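Local coordinates for multicopper oxidase (Arthrobacter sp. FB24, PDB 3GDC), which probably oxidises phenol-like substrates with the reduction of dioxygen to water, as a laccase-type multicopper oxidase built from cupredoxin-like domains, at residues R18-G23 against E164-M169; R35-V40 against D74-H79; L68-G73 against F121-F126. One frame throughout, in Å; residues are numbered along the deposited sequence.

Contact 1 (R18-G23 against E164-M169); sequences RDFDRG and EMVMVM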
loop_
_atom_site.group_PDB
_atom_site.type_symbol
_atom_site.label_atom_id
_atom_site.label_comp_id
_atom_site.label_asym_id
_atom_site.label_seq_id
_atom_site.Cartn_x
_atom_site.Cartn_y
_atom_site.Cartn_z
ATOM N N ARG A 18 4.141 15.643 21.567
ATOM C CA ARG A 18 4.641 16.982 21.272
ATOM C C ARG A 18 6.083 17.248 21.721
ATOM O O ARG A 18 6.555 18.384 21.665
ATOM C CB ARG A 18 3.690 18.029 21.847
ATOM C CG ARG A 18 2.324 18.047 21.175
ATOM C CD ARG A 18 1.465 19.155 21.760
ATOM N NE ARG A 18 0.152 19.241 21.119
ATOM C CZ ARG A 18 -0.950 18.645 21.562
ATOM N NH1 ARG A 18 -0.920 17.903 22.661
ATOM N NH2 ARG A 18 -2.091 18.802 20.899
ATOM N N ASP A 19 6.788 16.191 22.116
ATOM C CA ASP A 19 8.170 16.311 22.598
ATOM C C ASP A 19 9.181 16.154 21.444
ATOM O O ASP A 19 9.625 15.051 21.143
ATOM C CB ASP A 19 8.420 15.271 23.705
ATOM C CG ASP A 19 9.800 15.396 24.353
ATOM O OD1 ASP A 19 10.592 16.277 23.957
ATOM O OD2 ASP A 19 10.081 14.603 25.278
ATOM N N PHE A 20 9.548 17.270 20.822
ATOM C CA PHE A 20 10.591 17.288 19.802
ATOM C C PHE A 20 11.920 17.633 20.471
ATOM O O PHE A 20 12.107 18.740 20.999
ATOM C CB PHE A 20 10.240 18.271 18.682
ATOM C CG PHE A 20 9.014 17.867 17.905
ATOM C CD1 PHE A 20 9.126 17.030 16.803
ATOM C CD2 PHE A 20 7.750 18.287 18.312
ATOM C CE1 PHE A 20 7.992 16.636 16.091
ATOM C CE2 PHE A 20 6.608 17.893 17.617
ATOM C CZ PHE A 20 6.730 17.069 16.504
ATOM N N ASP A 21 12.809 16.650 20.495
ATOM C CA ASP A 21 14.080 16.786 21.177
ATOM C C ASP A 21 15.098 17.469 20.256
ATOM O O ASP A 21 15.639 16.869 19.320
ATOM C CB ASP A 21 14.575 15.421 21.676
ATOM C CG ASP A 21 15.722 15.541 22.683
ATOM O OD1 ASP A 21 16.499 16.517 22.607
ATOM O OD2 ASP A 21 15.842 14.652 23.555
ATOM N N ARG A 22 15.335 18.747 20.529
ATOM C CA ARG A 22 16.232 19.563 19.707
ATOM C C ARG A 22 17.710 19.409 20.087
ATOM O O ARG A 22 18.584 19.990 19.444
ATOM C CB ARG A 22 15.782 21.021 19.731
ATOM C CG ARG A 22 14.426 21.216 19.041
ATOM C CD ARG A 22 13.864 22.611 19.214
ATOM N NE ARG A 22 12.580 22.741 18.517
ATOM C CZ ARG A 22 11.425 22.213 18.927
ATOM N NH1 ARG A 22 11.347 21.503 20.058
ATOM N NH2 ARG A 22 10.330 22.400 18.195
ATOM N N GLY A 23 17.979 18.606 21.110
ATOM C CA GLY A 23 19.351 18.283 21.503
ATOM C C GLY A 23 20.061 19.448 22.164
ATOM O O GLY A 23 19.427 20.415 22.605
ATOM N N GLU A 164 2.143 21.232 16.076
ATOM C CA GLU A 164 2.909 20.169 15.430
ATOM C C GLU A 164 3.070 19.000 16.382
ATOM O O GLU A 164 3.315 19.178 17.587
ATOM C CB GLU A 164 4.277 20.684 14.984
ATOM C CG GLU A 164 5.002 19.802 13.955
ATOM C CD GLU A 164 6.065 20.583 13.202
ATOM O OE1 GLU A 164 6.191 21.798 13.480
ATOM O OE2 GLU A 164 6.764 20.007 12.338
ATOM N N MET A 165 2.915 17.799 15.848
ATOM C CA MET A 165 2.958 16.602 16.678
ATOM C C MET A 165 3.556 15.407 15.938
ATOM O O MET A 165 3.719 15.435 14.709
ATOM C CB MET A 165 1.566 16.266 17.226
ATOM C CG MET A 165 0.473 16.286 16.204
ATOM S SD MET A 165 -1.166 16.054 16.944
ATOM C CE MET A 165 -1.466 17.654 17.645
ATOM N N VAL A 166 3.904 14.383 16.713
ATOM C CA VAL A 166 4.457 13.137 16.193
ATOM C C VAL A 166 3.630 11.948 16.681
ATOM O O VAL A 166 3.251 11.864 17.852
ATOM C CB VAL A 166 5.992 12.959 16.515
ATOM C CG1 VAL A 166 6.284 13.014 18.014
ATOM C CG2 VAL A 166 6.549 11.679 15.891
ATOM N N MET A 167 3.353 11.039 15.753
ATOM C CA MET A 167 2.598 9.826 16.044
ATOM C C MET A 167 3.324 8.607 15.491
ATOM O O MET A 167 3.442 8.440 14.264
ATOM C CB MET A 167 1.195 9.919 15.433
ATOM C CG MET A 167 0.327 10.959 16.117
ATOM S SD MET A 167 -1.375 10.849 15.550
ATOM C CE MET A 167 -2.152 11.999 16.707
ATOM N N VAL A 168 3.800 7.757 16.395
ATOM C CA VAL A 168 4.477 6.526 16.005
ATOM C C VAL A 168 3.527 5.345 16.255
ATOM O O VAL A 168 3.082 5.110 17.389
ATOM C CB VAL A 168 5.810 6.317 16.758
ATOM C CG1 VAL A 168 6.487 5.033 16.288
ATOM C CG2 VAL A 168 6.750 7.539 16.581
ATOM N N MET A 169 3.202 4.637 15.178
ATOM C CA MET A 169 2.281 3.503 15.234
ATOM C C MET A 169 3.088 2.231 15.412
ATOM O O MET A 169 3.975 1.934 14.600
ATOM C CB MET A 169 1.454 3.408 13.940
ATOM C CG MET A 169 0.652 4.641 13.592
ATOM S SD MET A 169 -0.289 4.433 12.060
ATOM C CE MET A 169 1.043 4.356 10.842
#
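Phe20 turns its CG anti to its own carbonyl carbon (chi1 -65°), and the ring that follows meets the backbone of strand 163-172 by its rim. Its CE2 lies 3.5 Å from Glu164 O and its CZ 3.6 Å from Met165 C, both close to the plane of the ring, so an aromatic edge, not a face, is set against the peptide. The same CZ reaches Val166 CB at 4.2 Å, and CG of Glu164 comes within 4.1 Å of Phe20 CZ. Met165 bends at chi3 (77°), which places its methyl CE 3.5 Å from Arg18 NH2; the two side chains run side by side in the same direction. The methyl can only pack there; the charge of Arg18 is met by Asp163 through a salt bridge from NE, while Glu164 OE2 is hydrogen-bonded to His208. No hydrogen bond joins 18-23 to 164-169 themselves, and the polar ties lie just beside them, at Asp163 and at Leu17, whose backbone bonds to that of Val166. Beyond the contact, strand 205-211 pairs with Met165 in the sheet they share, and Thr67 of strand 67-71 touches both Phe20 and Val166.

Contact 2 (R35-V40 against D74-H79); sequences REWDIV and DALRIH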
loop_
_atom_site.group_PDB
_atom_site.type_symbol
_atom_site.label_atom_id
_atom_site.label_comp_id
_atom_site.label_asym_id
_atom_site.label_seq_id
_atom_site.Cartn_x
_atom_site.Cartn_y
_atom_site.Cartn_z
ATOM N N ARG A 35 24.513 19.756 16.517
ATOM C CA ARG A 35 23.412 19.353 17.382
ATOM C C ARG A 35 23.701 17.951 17.907
ATOM O O ARG A 35 24.019 17.058 17.124
ATOM C CB ARG A 35 22.112 19.387 16.570
ATOM C CG ARG A 35 20.853 19.345 17.376
ATOM C CD ARG A 35 19.628 19.421 16.451
ATOM N NE ARG A 35 19.530 20.684 15.720
ATOM C CZ ARG A 35 18.992 21.807 16.196
ATOM N NH1 ARG A 35 18.476 21.852 17.417
ATOM N NH2 ARG A 35 18.960 22.897 15.432
ATOM N N GLU A 36 23.604 17.762 19.218
ATOM C CA GLU A 36 24.016 16.497 19.850
ATOM C C GLU A 36 23.007 15.923 20.835
ATOM O O GLU A 36 22.329 16.651 21.555
ATOM C CB GLU A 36 25.358 16.652 20.570
ATOM C CG GLU A 36 26.417 17.333 19.738
ATOM C CD GLU A 36 27.692 17.526 20.504
ATOM O OE1 GLU A 36 28.323 16.509 20.857
ATOM O OE2 GLU A 36 28.061 18.697 20.747
ATOM N N TRP A 37 22.942 14.597 20.888
ATOM C CA TRP A 37 22.064 13.926 21.832
ATOM C C TRP A 37 22.795 12.775 22.483
ATOM O O TRP A 37 23.674 12.167 21.869
ATOM C CB TRP A 37 20.848 13.335 21.120
ATOM C CG TRP A 37 19.936 14.286 20.425
ATOM C CD1 TRP A 37 18.812 14.853 20.936
ATOM C CD2 TRP A 37 20.032 14.734 19.064
ATOM N NE1 TRP A 37 18.207 15.639 19.988
ATOM C CE2 TRP A 37 18.932 15.583 18.828
ATOM C CE3 TRP A 37 20.947 14.508 18.026
ATOM C CZ2 TRP A 37 18.713 16.206 17.596
ATOM C CZ3 TRP A 37 20.732 15.124 16.796
ATOM C CH2 TRP A 37 19.616 15.959 16.591
ATOM N N ASP A 38 22.406 12.457 23.712
ATOM C CA ASP A 38 22.833 11.217 24.353
ATOM C C ASP A 38 21.665 10.245 24.350
ATOM O O ASP A 38 20.581 10.570 24.850
ATOM C CB ASP A 38 23.255 11.456 25.805
ATOM C CG ASP A 38 24.324 12.507 25.931
ATOM O OD1 ASP A 38 25.256 12.498 25.109
ATOM O OD2 ASP A 38 24.223 13.343 26.853
ATOM N N ILE A 39 21.890 9.061 23.794
ATOM C CA ILE A 39 20.852 8.036 23.701
ATOM C C ILE A 39 21.416 6.768 24.328
ATOM O O ILE A 39 22.532 6.338 23.995
ATOM C CB ILE A 39 20.419 7.801 22.220
ATOM C CG1 ILE A 39 19.759 9.070 21.640
ATOM C CG2 ILE A 39 19.488 6.586 22.102
ATOM C CD1 ILE A 39 19.144 8.921 20.231
ATOM N N VAL A 40 20.646 6.167 25.231
ATOM C CA VAL A 40 21.070 4.951 25.923
ATOM C C VAL A 40 20.051 3.838 25.692
ATOM O O VAL A 40 18.851 4.055 25.891
ATOM C CB VAL A 40 21.219 5.189 27.450
ATOM C CG1 VAL A 40 21.694 3.914 28.152
ATOM C CG2 VAL A 40 22.187 6.350 27.750
ATOM N N ASP A 74 22.234 20.723 9.440
ATOM C CA ASP A 74 22.900 20.665 10.752
ATOM C C ASP A 74 23.881 19.501 10.787
ATOM O O ASP A 74 23.665 18.474 10.131
ATOM C CB ASP A 74 21.903 20.459 11.914
ATOM C CG ASP A 74 21.050 21.687 12.233
ATOM O OD1 ASP A 74 21.281 22.812 11.715
ATOM O OD2 ASP A 74 20.105 21.509 13.037
ATOM N N ALA A 75 24.967 19.665 11.546
ATOM C CA ALA A 75 25.881 18.572 11.815
ATOM C C ALA A 75 25.359 17.857 13.056
ATOM O O ALA A 75 25.110 18.495 14.084
ATOM C CB ALA A 75 27.302 19.099 12.047
ATOM N N LEU A 76 25.179 16.542 12.954
ATOM C CA LEU A 76 24.566 15.762 14.042
ATOM C C LEU A 76 25.533 14.786 14.690
ATOM O O LEU A 76 26.360 14.169 14.009
ATOM C CB LEU A 76 23.326 14.992 13.540
ATOM C CG LEU A 76 22.256 15.751 12.744
ATOM C CD1 LEU A 76 21.053 14.842 12.467
ATOM C CD2 LEU A 76 21.802 17.015 13.457
ATOM N N ARG A 77 25.407 14.651 16.006
ATOM C CA ARG A 77 26.132 13.645 16.775
ATOM C C ARG A 77 25.170 12.967 17.736
ATOM O O ARG A 77 24.540 13.628 18.574
ATOM C CB ARG A 77 27.288 14.271 17.565
ATOM C CG ARG A 77 28.418 14.791 16.701
ATOM C CD ARG A 77 29.566 15.288 17.563
ATOM N NE ARG A 77 30.556 15.984 16.746
ATOM C CZ ARG A 77 31.490 16.800 17.225
ATOM N NH1 ARG A 77 31.572 17.043 18.530
ATOM N NH2 ARG A 77 32.340 17.382 16.393
ATOM N N ILE A 78 25.050 11.650 17.605
ATOM C CA ILE A 78 24.272 10.857 18.546
ATOM C C ILE A 78 25.217 9.981 19.336
ATOM O O ILE A 78 25.818 9.064 18.782
ATOM C CB ILE A 78 23.226 9.980 17.825
ATOM C CG1 ILE A 78 22.240 10.856 17.033
ATOM C CG2 ILE A 78 22.529 9.054 18.812
ATOM C CD1 ILE A 78 21.239 11.551 17.868
ATOM N N HIS A 79 25.347 10.282 20.623
ATOM C CA HIS A 79 26.242 9.553 21.522
ATOM C C HIS A 79 25.469 8.396 22.117
ATOM O O HIS A 79 24.699 8.569 23.069
ATOM C CB HIS A 79 26.754 10.477 22.634
ATOM C CG HIS A 79 27.377 11.736 22.118
ATOM N ND1 HIS A 79 28.641 11.765 21.572
ATOM C CD2 HIS A 79 26.902 13.002 22.039
ATOM C CE1 HIS A 79 28.920 12.996 21.176
ATOM N NE2 HIS A 79 27.880 13.765 21.446
HETATM O O HOH W 1 20.202 24.885 13.050
#
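Leu76 and Trp37 meet within the apolar side of a parallel strand pair, CD2 of Leu76 standing 4.0 Å from CH2 at the edge of the indole. Leu76 CD2 also touches CB of Arg35, and further along Ile78 CG2 packs on Ile39 CD1 at 3.7 Å. Leu68 of strand 67-71 packs its side chain against Trp37 and Ile78. Between the strands, whose short axes run 4.7 Å apart at 21°, five backbone hydrogen bonds alternate from Arg35 N to Ala75 O through to Ile39 N to His79 O, the regular pattern of parallel pairing. On the opposite side of the sheet, His79 NE2 donates to Glu36 OE1 over 2.8 Å; the oxygen lies in the ring plane and is met on its anti side. The other ring nitrogen, ND1, bonds to Thr118. Back on the Trp37 side, at the end of the pair, Arg35 grips Asp74 side-on: NE (2.9 Å) and NH2 (3.0 Å) both reach OD2, from one face of the carboxylate, with OD2 in the guanidinium plane. Arg71 N bonds to this oxygen too, a water donates to Asp74 OD1 and is held only weakly by Arg35 NH2, and Arg35 NH1 goes to Arg22 O. With both histidine nitrogens engaged, the ring is probably fixed in rotation, and the several donors converging on buried Asp74 OD2 would probably stabilise its negative charge.

Contact 3 (L68-G73 against F121-F126); sequences LWAREG and FDATPF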
loop_
_atom_site.group_PDB
_atom_site.type_symbol
_atom_site.label_atom_id
_atom_site.label_comp_id
_atom_site.label_asym_id
_atom_site.label_seq_id
_atom_site.Cartn_x
_atom_site.Cartn_y
_atom_site.Cartn_z
ATOM N N LEU A 68 13.918 12.878 17.615
ATOM C CA LEU A 68 15.020 13.804 17.341
ATOM C C LEU A 68 14.586 14.830 16.306
ATOM O O LEU A 68 13.950 14.483 15.303
ATOM C CB LEU A 68 16.274 13.040 16.881
ATOM C CG LEU A 68 16.719 11.834 17.720
ATOM C CD1 LEU A 68 17.970 11.236 17.105
ATOM C CD2 LEU A 68 16.955 12.147 19.200
ATOM N N TRP A 69 14.911 16.097 16.556
ATOM C CA TRP A 69 14.543 17.186 15.655
ATOM C C TRP A 69 15.802 17.957 15.252
ATOM O O TRP A 69 16.609 18.315 16.103
ATOM C CB TRP A 69 13.552 18.129 16.350
ATOM C CG TRP A 69 13.017 19.219 15.461
ATOM C CD1 TRP A 69 11.837 19.205 14.765
ATOM C CD2 TRP A 69 13.653 20.465 15.144
ATOM N NE1 TRP A 69 11.691 20.377 14.051
ATOM C CE2 TRP A 69 12.796 21.163 14.262
ATOM C CE3 TRP A 69 14.862 21.068 15.534
ATOM C CZ2 TRP A 69 13.110 22.434 13.755
ATOM C CZ3 TRP A 69 15.175 22.327 15.025
ATOM C CH2 TRP A 69 14.302 22.995 14.147
ATOM N N ALA A 70 15.968 18.187 13.958
ATOM C CA ALA A 70 17.090 18.993 13.461
ATOM C C ALA A 70 16.641 19.867 12.307
ATOM O O ALA A 70 15.562 19.667 11.748
ATOM C CB ALA A 70 18.227 18.095 13.039
ATOM N N ARG A 71 17.460 20.858 11.957
ATOM C CA ARG A 71 17.227 21.627 10.752
ATOM C C ARG A 71 18.145 21.143 9.632
ATOM O O ARG A 71 19.305 20.800 9.871
ATOM C CB ARG A 71 17.461 23.105 11.035
ATOM C CG ARG A 71 16.856 24.034 10.022
ATOM C CD ARG A 71 17.821 25.166 9.812
ATOM N NE ARG A 71 17.161 26.458 9.678
ATOM C CZ ARG A 71 17.813 27.618 9.685
ATOM N NH1 ARG A 71 19.133 27.634 9.818
ATOM N NH2 ARG A 71 17.143 28.756 9.566
ATOM N N GLU A 72 17.612 21.126 8.413
ATOM C CA GLU A 72 18.335 20.676 7.231
ATOM C C GLU A 72 19.749 21.261 7.204
ATOM O O GLU A 72 19.931 22.469 7.338
ATOM C CB GLU A 72 17.575 21.080 5.969
ATOM C CG GLU A 72 18.179 20.568 4.681
ATOM C CD GLU A 72 17.486 21.113 3.434
ATOM O OE1 GLU A 72 16.570 21.968 3.536
ATOM O OE2 GLU A 72 17.874 20.682 2.334
ATOM N N GLY A 73 20.737 20.387 7.068
ATOM C CA GLY A 73 22.133 20.815 6.991
ATOM C C GLY A 73 22.917 20.848 8.289
ATOM O O GLY A 73 24.148 20.988 8.248
ATOM N N PHE A 121 26.570 12.423 11.279
ATOM C CA PHE A 121 26.130 12.684 9.916
ATOM C C PHE A 121 25.480 14.059 9.854
ATOM O O PHE A 121 25.249 14.699 10.880
ATOM C CB PHE A 121 25.160 11.594 9.401
ATOM C CG PHE A 121 24.154 11.140 10.426
ATOM C CD1 PHE A 121 23.042 11.921 10.733
ATOM C CD2 PHE A 121 24.322 9.934 11.081
ATOM C CE1 PHE A 121 22.111 11.494 11.685
ATOM C CE2 PHE A 121 23.401 9.510 12.044
ATOM C CZ PHE A 121 22.299 10.299 12.339
ATOM N N ASP A 122 25.190 14.517 8.644
ATOM C CA ASP A 122 24.470 15.765 8.468
ATOM C C ASP A 122 22.967 15.495 8.411
ATOM O O ASP A 122 22.553 14.393 8.063
ATOM C CB ASP A 122 24.953 16.489 7.220
ATOM C CG ASP A 122 26.380 17.017 7.370
ATOM O OD1 ASP A 122 26.790 17.318 8.511
ATOM O OD2 ASP A 122 27.085 17.133 6.347
ATOM N N ALA A 123 22.166 16.485 8.785
ATOM C CA ALA A 123 20.705 16.347 8.745
ATOM C C ALA A 123 20.241 16.507 7.295
ATOM O O ALA A 123 19.983 17.620 6.824
ATOM C CB ALA A 123 20.037 17.375 9.662
ATOM N N THR A 124 20.187 15.386 6.578
ATOM C CA THR A 124 19.815 15.381 5.163
ATOM C C THR A 124 19.185 14.042 4.783
ATOM O O THR A 124 19.563 13.015 5.344
ATOM C CB THR A 124 21.041 15.538 4.232
ATOM O OG1 THR A 124 22.107 16.196 4.919
ATOM C CG2 THR A 124 20.654 16.323 3.000
ATOM N N PRO A 125 18.215 14.044 3.845
ATOM C CA PRO A 125 17.519 15.197 3.274
ATOM C C PRO A 125 16.494 15.702 4.270
ATOM O O PRO A 125 16.233 15.027 5.272
ATOM C CB PRO A 125 16.815 14.602 2.047
ATOM C CG PRO A 125 16.538 13.184 2.458
ATOM C CD PRO A 125 17.749 12.780 3.246
ATOM N N PHE A 126 15.923 16.872 4.020
ATOM C CA PHE A 126 14.802 17.294 4.841
ATOM C C PHE A 126 13.649 16.304 4.678
ATOM O O PHE A 126 13.497 15.666 3.627
ATOM C CB PHE A 126 14.398 18.754 4.595
ATOM C CG PHE A 126 13.543 18.996 3.371
ATOM C CD1 PHE A 126 12.166 18.751 3.396
ATOM C CD2 PHE A 126 14.100 19.544 2.215
ATOM C CE1 PHE A 126 11.372 19.016 2.275
ATOM C CE2 PHE A 126 13.307 19.808 1.085
ATOM C CZ PHE A 126 11.947 19.547 1.121
HETATM O O HOH W 2 17.432 18.147 1.869
#
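Ala123 meets the turn after strand 67-71 within the N-terminal cupredoxin-like domain, and is itself the centre of an inverse gamma turn. Of the hydrogen bonds, one is direct, from Gly73 N to Ala123 O. Glu72 CA adds a CA-H...O contact to that same oxygen. A water makes the second link, donating a hydrogen bond to Glu72 OE2 (2.6 Å) and accepting one from Phe126 N (2.9 Å). The apolar part is small: the methyl groups of Ala70 and Ala123 touch at 3.9 Å, and Leu76 and Val152 also pack on Ala123. The peptide bond between Thr124 and Pro125 is cis, and Pro125 packs on Phe227 of a second subunit. Between polar and apolar lies the meeting of Glu72 with Phe126. The glutamate chain is extended, CG anti to the backbone N (chi1 -175°), and carries the carboxylate to the ring's CD2, 3.7 Å from OE1, the two planes 57° apart. OE1 has its strongest partner in Lys155 N. An alanine at Glu72 would probably leave the water and the Lys155 backbone N without their carboxylate partner and open a gap beside Phe126. Gly73 has a positive phi, at which a side chain would be jammed against the preceding carbonyl oxygen; its N-H points almost straight at Ala123 O, with 2.9 Å from N to O and an angle of 175°.

In the fold
The three contacts illustrate how one sheet of the first cupredoxin-like domain is tied together and joined to the second. Contacts 2 and 3, with centres about 11 Å apart, interlock, their segments alternating along the chain, through the pairing of strand 75-82 with 116-122: Leu76 N probably bonds to Phe121 O and Asp74 O accepts from Ala123 N, each at 2.8 Å. Contact 1 lies about 16 Å from contact 2 and 15 Å from contact 3, centre to centre; it reaches contact 2 where Asp21 O accepts from Trp37 NE1, and contact 3 where it accepts from Trp69 N. Along the chain both others are nested inside its loop. The side chain of Ile39 in contact 2 is about 11 Å from a bound copper.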